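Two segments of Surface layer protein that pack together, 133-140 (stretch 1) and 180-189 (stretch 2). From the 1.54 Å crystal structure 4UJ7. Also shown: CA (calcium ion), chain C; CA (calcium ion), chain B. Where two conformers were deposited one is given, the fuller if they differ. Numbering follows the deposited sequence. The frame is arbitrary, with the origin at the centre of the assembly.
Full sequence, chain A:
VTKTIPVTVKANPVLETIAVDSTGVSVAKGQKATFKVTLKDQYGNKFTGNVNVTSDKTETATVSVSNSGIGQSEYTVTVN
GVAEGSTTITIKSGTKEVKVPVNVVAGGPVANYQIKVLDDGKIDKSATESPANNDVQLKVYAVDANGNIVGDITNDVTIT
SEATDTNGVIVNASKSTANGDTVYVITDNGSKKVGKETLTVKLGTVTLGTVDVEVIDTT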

# COMPACT_ATOMS: atom_id res chain seq x y z
N ASN A 133 12.87 -4.06 9.27
CA ASN A 133 11.43 -4.11 9.13
C ASN A 133 10.79 -3.52 10.38
O ASN A 133 10.18 -4.22 11.20
N ASN A 134 10.96 -2.21 10.53
CA ASN A 134 10.66 -1.57 11.82
C ASN A 134 9.45 -0.66 11.84
O ASN A 134 9.22 0.08 12.80
N ASP A 135 8.64 -0.73 10.80
CA ASP A 135 7.41 0.05 10.80
C ASP A 135 6.25 -0.62 10.09
O ASP A 135 6.41 -1.68 9.47
N VAL A 136 5.08 -0.00 10.24
CA VAL A 136 3.95 -0.21 9.36
C VAL A 136 3.60 1.15 8.82
O VAL A 136 3.74 2.16 9.51
N GLN A 137 3.16 1.18 7.56
CA GLN A 137 2.75 2.42 6.92
C GLN A 137 1.31 2.30 6.46
O GLN A 137 0.95 1.34 5.78
N LEU A 138 0.50 3.28 6.84
CA LEU A 138 -0.94 3.27 6.55
C LEU A 138 -1.39 4.51 5.79
O LEU A 138 -0.89 5.61 6.02
N LYS A 139 -2.34 4.31 4.87
CA LYS A 139 -3.11 5.42 4.32
C LYS A 139 -4.60 5.13 4.51
O LYS A 139 -5.00 3.97 4.67
N VAL A 140 -5.40 6.18 4.52
CA VAL A 140 -6.85 6.03 4.55
C VAL A 140 -7.43 6.76 3.34
O VAL A 140 -7.19 7.95 3.16
N GLY A 180 2.69 17.70 0.76
CA GLY A 180 1.25 17.48 0.67
C GLY A 180 0.78 16.05 0.79
O GLY A 180 -0.43 15.80 0.70
N ASP A 181 1.70 15.09 0.98
CA ASP A 181 1.33 13.67 1.12
C ASP A 181 1.56 13.19 2.55
O ASP A 181 2.62 13.41 3.13
N THR A 182 0.56 12.51 3.12
CA THR A 182 0.64 12.04 4.50
C THR A 182 0.60 10.51 4.59
O THR A 182 -0.25 9.86 3.98
N VAL A 183 1.54 9.94 5.36
CA VAL A 183 1.51 8.51 5.71
C VAL A 183 1.42 8.40 7.23
O VAL A 183 2.09 9.16 7.95
N TYR A 184 0.60 7.47 7.74
CA TYR A 184 0.60 7.23 9.18
C TYR A 184 1.62 6.12 9.46
O TYR A 184 1.49 5.00 8.93
N VAL A 185 2.63 6.43 10.26
CA VAL A 185 3.76 5.54 10.48
C VAL A 185 3.65 4.95 11.87
O VAL A 185 3.58 5.68 12.87
N ILE A 186 3.64 3.62 11.92
CA ILE A 186 3.51 2.88 13.17
C ILE A 186 4.87 2.26 13.52
O ILE A 186 5.48 1.59 12.68
N THR A 187 5.34 2.47 14.75
CA THR A 187 6.63 1.91 15.18
C THR A 187 6.49 1.27 16.56
O THR A 187 5.55 1.57 17.30
N ASP A 188 7.42 0.38 16.89
CA ASP A 188 7.47 -0.25 18.23
C ASP A 188 7.74 0.82 19.28
O ASP A 188 8.52 1.75 19.06
N ASN A 189 7.08 0.68 20.42
CA ASN A 189 7.34 1.51 21.60
C ASN A 189 7.45 0.64 22.84
O ASN A 189 6.62 0.71 23.74

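Stretch 2 runs antiparallel to stretch 1, where residues 184-186 pair with Leu138, Gln137 and Val136 of the strand that runs through Val140 and on beyond the stretch, and side chains alternate between the two faces of the sheet. Gly180 precedes the strand and makes no contact. Asp181 (chi1 t) starts out sideways, yet its carboxylate swings nearer to stretch 1 and forms a salt bridge with Lys139, OD1 to NZ 2.7 Å. Lys139 reaches it with chi1 m, two t torsions and a final m turn, and the same NZ donates a hydrogen bond to Thr182 O at 2.9 Å; one ammonium thus ties together a side chain and the backbone of the next residue. The Thr182 side chain (m) takes no part, its hydroxyl being satisfied elsewhere in the structure.

Val183 (t) lies against the polar chains of stretch 1: its CG1 is 3.6 Å from Gln137 NE2, and its CG2 is 4.2 Å from Lys139 CE. Tyr184 shares a face with Leu138 (m, t). Their CB atoms are 4.1 Å apart, beside reciprocal backbone hydrogen bonds, but the tyrosine ring, with chi1 off-rotamer at -124°, leads away. On the face of Gln137 and Asp135, Val185 (t) brings CG1 to 3.9 Å from Asp135 OD2.

Ile186 (m, m) returns to the buried face, where its CB meets Val136 CB at 3.9 Å and its CG1 meets Leu138 CD1 at 4.0 Å, an apolar cluster of three branched chains. Thr187 (p) lies on the face of Val185, and its CG2 is 3.8 Å from Asn134 O. Beyond it, water 1 bridges the backbones, donating to Asn134 O (2.7 Å) and accepting from Asp188 N (2.9 Å). Two calcium ions are coordinated at this end of stretch 1: one binds Asn133 OD1 at 2.3 Å and Asp135 O at 2.4 Å, the other Asn134 OD1 at 2.4 Å. Asn189 lies beyond the contact.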

# COMPACT_ATOMS: atom_id res chain seq x y z
CB ASN A 133 10.98 -5.56 8.93
CG ASN A 133 9.50 -5.70 8.62
OD1 ASN A 133 8.80 -4.70 8.37
ND2 ASN A 133 9.00 -6.92 8.68
CB ASN A 134 11.92 -0.85 12.32
CG ASN A 134 13.03 -1.82 12.69
OD1 ASN A 134 12.80 -2.85 13.35
ND2 ASN A 134 14.25 -1.49 12.28
CB ASP A 135 7.66 1.50 10.32
CG ASP A 135 7.84 1.65 8.80
OD1 ASP A 135 7.52 0.73 8.02
OD2 ASP A 135 8.27 2.74 8.39
CB VAL A 136 2.74 -0.85 10.09
CG1 VAL A 136 1.50 -0.87 9.22
CG2 VAL A 136 3.11 -2.25 10.57
CB GLN A 137 3.62 2.68 5.70
CG GLN A 137 4.99 3.22 6.05
CD GLN A 137 5.70 3.68 4.81
OE1 GLN A 137 5.89 2.91 3.86
NE2 GLN A 137 6.05 4.95 4.77
CB LEU A 138 -1.75 3.23 7.86
CG LEU A 138 -1.44 2.06 8.80
CD1 LEU A 138 -2.19 2.26 10.11
CD2 LEU A 138 -1.78 0.70 8.19
CB LYS A 139 -2.79 5.65 2.84
CG LYS A 139 -1.54 6.51 2.62
CD LYS A 139 -1.28 6.66 1.12
CE LYS A 139 -0.16 7.64 0.86
NZ LYS A 139 -0.57 9.01 1.24
CB VAL A 140 -7.47 6.56 5.87
CG1 VAL A 140 -8.98 6.29 5.88
CG2 VAL A 140 -6.84 5.88 7.08
CB ASP A 181 2.13 12.79 0.16
CG ASP A 181 1.73 11.32 0.25
OD1 ASP A 181 0.64 10.97 -0.24
OD2 ASP A 181 2.50 10.51 0.82
CB THR A 182 -0.52 12.64 5.33
OG1 THR A 182 -0.41 14.07 5.33
CG2 THR A 182 -0.50 12.15 6.78
CB VAL A 183 2.78 7.78 5.19
CG1 VAL A 183 2.78 6.32 5.57
CG2 VAL A 183 2.89 7.94 3.67
CB TYR A 184 -0.80 6.80 9.64
CG TYR A 184 -1.40 7.65 10.74
CD1 TYR A 184 -0.84 7.67 12.02
CD2 TYR A 184 -2.53 8.44 10.50
CE1 TYR A 184 -1.38 8.44 13.04
CE2 TYR A 184 -3.09 9.22 11.52
CZ TYR A 184 -2.52 9.21 12.79
OH TYR A 184 -3.05 9.97 13.81
CB VAL A 185 5.10 6.27 10.27
CG1 VAL A 185 6.27 5.33 10.51
CG2 VAL A 185 5.17 6.86 8.87
CB ILE A 186 2.45 1.75 13.03
CG1 ILE A 186 1.19 2.21 12.26
CG2 ILE A 186 2.10 1.19 14.41
CD1 ILE A 186 0.51 3.42 12.87
CB THR A 187 7.71 2.99 15.25
OG1 THR A 187 7.23 4.08 16.05
CG2 THR A 187 8.08 3.51 13.83
CB ASP A 188 8.59 -1.29 18.24
CG ASP A 188 8.60 -2.14 19.50
OD1 ASP A 188 7.58 -2.22 20.21
OD2 ASP A 188 9.65 -2.80 19.74
CB ASN A 189 6.21 2.53 21.78
CG ASN A 189 6.48 3.53 22.90
OD1 ASN A 189 7.64 3.84 23.19
ND2 ASN A 189 5.42 4.04 23.51
CA CA C . 6.85 -3.56 8.03
CA CA B . 13.96 -4.78 14.03
O HOH W 1 9.83 -0.05 15.43
O HOH W 2 16.05 -3.70 13.54
O HOH W 3 8.65 -1.74 7.76
O HOH W 4 14.10 -3.25 15.88
O HOH W 5 7.58 -3.91 5.71